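Side-chain contact in 6-phosphogluconate dehydrogenase, NAD-binding (Mycolicibacterium smegmatis MC2 155, PDB 6SMT), which acts as an S-enantioselective imine reductase and binds NADPH through a Rossmann-type domain shared with the 6-phosphogluconate dehydrogenase family: residues B[75-78]-B[79-83]. Sequence-based numbering, arbitrary orientation.
Sequences VDHD and AVDAI. With NDP (NADPH dihydro-nicotinamide-adenine-dinucleotide phosphate), chain L.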
loop_
_atom_site.group_PDB
_atom_site.type_symbol
_atom_site.label_atom_id
_atom_site.label_comp_id
_atom_site.label_asym_id
_atom_site.label_seq_id
_atom_site.Cartn_x
_atom_site.Cartn_y
_atom_site.Cartn_z
ATOM N N VAL B 75 -12.380 -17.335 12.566
ATOM C CA VAL B 75 -12.169 -16.927 11.151
ATOM C C VAL B 75 -13.274 -16.005 10.675
ATOM O O VAL B 75 -12.937 -15.024 10.027
ATOM C CB VAL B 75 -12.007 -18.148 10.248
ATOM C CG1 VAL B 75 -13.263 -18.994 10.200
ATOM C CG2 VAL B 75 -11.607 -17.673 8.837
ATOM N N ASP B 76 -14.548 -16.243 10.973
ATOM C CA ASP B 76 -15.635 -15.423 10.458
ATOM C C ASP B 76 -16.863 -15.542 11.342
ATOM O O ASP B 76 -16.825 -16.248 12.372
ATOM C CB ASP B 76 -15.951 -15.795 9.006
ATOM C CG ASP B 76 -16.500 -17.231 8.817
ATOM O OD1 ASP B 76 -16.838 -17.914 9.754
ATOM O OD2 ASP B 76 -16.506 -17.755 7.603
ATOM N N HIS B 77 -17.965 -14.850 10.995
ATOM C CA HIS B 77 -19.196 -14.860 11.795
ATOM C C HIS B 77 -19.978 -16.163 11.588
ATOM O O HIS B 77 -20.739 -16.425 12.482
ATOM C CB HIS B 77 -20.000 -13.581 11.671
ATOM C CG HIS B 77 -19.455 -12.519 12.564
ATOM N ND1 HIS B 77 -20.210 -11.991 13.615
ATOM C CD2 HIS B 77 -18.191 -11.984 12.698
ATOM C CE1 HIS B 77 -19.471 -11.111 14.312
ATOM N NE2 HIS B 77 -18.217 -11.077 13.758
ATOM N N ASP B 78 -19.741 -16.942 10.541
ATOM C CA ASP B 78 -20.391 -18.285 10.552
ATOM C C ASP B 78 -19.818 -19.094 11.732
ATOM O O ASP B 78 -20.597 -19.729 12.498
ATOM C CB ASP B 78 -20.212 -19.036 9.248
ATOM C CG ASP B 78 -21.117 -18.494 8.137
ATOM O OD1 ASP B 78 -22.153 -17.921 8.416
ATOM O OD2 ASP B 78 -20.801 -18.809 7.036
ATOM N N ALA B 79 -18.517 -18.977 11.999
ATOM C CA ALA B 79 -17.901 -19.650 13.159
ATOM C C ALA B 79 -18.365 -18.995 14.419
ATOM O O ALA B 79 -18.705 -19.699 15.394
ATOM C CB ALA B 79 -16.429 -19.622 13.009
ATOM N N VAL B 80 -18.362 -17.653 14.543
ATOM C CA VAL B 80 -18.872 -17.002 15.764
ATOM C C VAL B 80 -20.268 -17.515 16.110
ATOM O O VAL B 80 -20.493 -17.829 17.265
ATOM C CB VAL B 80 -18.908 -15.464 15.608
ATOM C CG1 VAL B 80 -19.575 -14.767 16.778
ATOM C CG2 VAL B 80 -17.500 -14.925 15.442
ATOM N N ASP B 81 -21.145 -17.503 15.107
ATOM C CA ASP B 81 -22.566 -17.788 15.383
ATOM C C ASP B 81 -22.718 -19.284 15.726
ATOM O O ASP B 81 -23.554 -19.590 16.611
ATOM C CB ASP B 81 -23.402 -17.375 14.198
ATOM C CG ASP B 81 -23.434 -15.844 14.026
ATOM O OD1 ASP B 81 -23.012 -15.089 14.972
ATOM O OD2 ASP B 81 -23.995 -15.384 12.984
ATOM N N ALA B 82 -21.888 -20.137 15.160
ATOM C CA ALA B 82 -21.929 -21.581 15.532
ATOM C C ALA B 82 -21.467 -21.738 16.997
ATOM O O ALA B 82 -22.054 -22.583 17.784
ATOM C CB ALA B 82 -21.085 -22.392 14.606
ATOM N N ILE B 83 -20.456 -20.998 17.442
ATOM C CA ILE B 83 -19.988 -21.065 18.838
ATOM C C ILE B 83 -21.060 -20.508 19.754
ATOM O O ILE B 83 -21.357 -21.125 20.791
ATOM C CB ILE B 83 -18.655 -20.329 18.966
ATOM C CG1 ILE B 83 -17.572 -21.063 18.208
ATOM C CG2 ILE B 83 -18.299 -20.041 20.411
ATOM C CD1 ILE B 83 -16.319 -20.172 17.963
HETATM P PA NDP L . -8.172 -17.632 11.658
HETATM O O1A NDP L . -8.862 -16.463 11.019
HETATM O O2A NDP L . -7.343 -18.562 10.829
HETATM O O5B NDP L . -9.246 -18.448 12.492
HETATM C C5B NDP L . -8.780 -19.625 13.176
HETATM C C4B NDP L . -9.635 -19.831 14.400
HETATM O O4B NDP L . -11.034 -20.004 14.033
HETATM C C3B NDP L . -9.252 -21.119 15.156
HETATM O O3B NDP L . -9.476 -20.974 16.546
HETATM C C2B NDP L . -10.224 -22.111 14.553
HETATM O O2B NDP L . -10.530 -23.281 15.304
HETATM C C1B NDP L . -11.467 -21.243 14.564
HETATM N N9A NDP L . -12.561 -21.742 13.739
HETATM C C8A NDP L . -12.628 -21.818 12.367
HETATM N N7A NDP L . -13.772 -22.301 11.941
HETATM C C5A NDP L . -14.501 -22.574 13.088
HETATM C C6A NDP L . -15.776 -23.148 13.327
HETATM N N6A NDP L . -16.638 -23.471 12.368
HETATM N N1A NDP L . -16.155 -23.292 14.615
HETATM C C2A NDP L . -15.330 -22.926 15.600
HETATM N N3A NDP L . -14.103 -22.403 15.495
HETATM C C4A NDP L . -13.740 -22.272 14.213
HETATM O O3 NDP L . -7.207 -17.202 12.864
HETATM P PN NDP L . -6.503 -15.931 13.430
HETATM O O1N NDP L . -6.184 -16.203 14.832
HETATM O O2N NDP L . -5.386 -15.552 12.524
HETATM O O5D NDP L . -7.577 -14.743 13.291
HETATM C C5D NDP L . -8.767 -14.743 14.071
HETATM C C4D NDP L . -9.556 -13.528 13.649
HETATM O O4D NDP L . -8.773 -12.355 13.993
HETATM C C3D NDP L . -9.896 -13.419 12.157
HETATM O O3D NDP L . -11.221 -12.956 11.926
HETATM C C2D NDP L . -8.889 -12.396 11.662
HETATM O O2D NDP L . -9.282 -11.652 10.512
HETATM C C1D NDP L . -8.678 -11.498 12.853
HETATM N N1N NDP L . -7.354 -10.848 12.890
HETATM C C2N NDP L . -6.211 -11.597 12.806
HETATM C C3N NDP L . -4.986 -11.022 12.751
HETATM C C7N NDP L . -3.741 -11.809 12.650
HETATM O O7N NDP L . -2.683 -11.146 12.556
HETATM N N7N NDP L . -3.735 -13.131 12.689
HETATM C C4N NDP L . -4.858 -9.579 12.745
HETATM C C5N NDP L . -6.091 -8.833 12.898
HETATM C C6N NDP L . -7.253 -9.439 13.001
HETATM P P2B NDP L . -9.478 -24.517 15.198
HETATM O O1X NDP L . -10.276 -25.699 15.825
HETATM O O2X NDP L . -9.233 -24.752 13.710
HETATM O O3X NDP L . -8.222 -24.192 15.901
#
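Asp-76 starts the helix as its N-cap: OD1 accepts from Ala-79 N at 3.0 Å, and the amide meets the oxygen nearly along the C-O bond. A chi1 of 65° sets the carboxylate between its own backbone N and carbonyl carbon, bringing OD1 up to the Ala-79 amide of the first turn. The helical i to i+4 bonds begin at once, with Val-80 N bonded to Asp-76 O (3.0 Å, N-H...O 164°), followed by Asp-81 N to His-77 O and Ala-82 N to Asp-78 O.

The apolar contacts fall on two sides of this turn. Val-80 lays CG2 squarely over one face of the His-77 imidazole, a CH-pi contact with the methyl 4.1 Å from the ring centroid and 9° off its normal; the two side chains run side by side. On the cofactor side, Val-75 CG1 and Ala-79 CB come within 4.3 Å of each other and line the adenine. Ala-79 CB sits 3.5 Å from NADPH C5A. Val-75 CG1 packs against C8A, and one turn on from Ala-79, Ile-83 CD1 approaches C2A. Val-75 N also gives a weak hydrogen bond to the ribose oxygen O4B.

The polar ends turn to helix 104-116. Thr-110 OG1 is hydrogen-bonded to both His-77 ND1 and Asp-81 OD1, linking two residues one turn apart, while Asp-78 forms a salt bridge with Arg-106.

All this belongs to the Rossmann beta-alpha-beta unit of strand 69-72, helix 77-87 and strand 95-98: the helix start borders the adenosine pocket on one flank, helix 104-116 packs on another, His-77 reaches strand 120-126, and Ser-246 of the second subunit touches Val-75 and Asp-76.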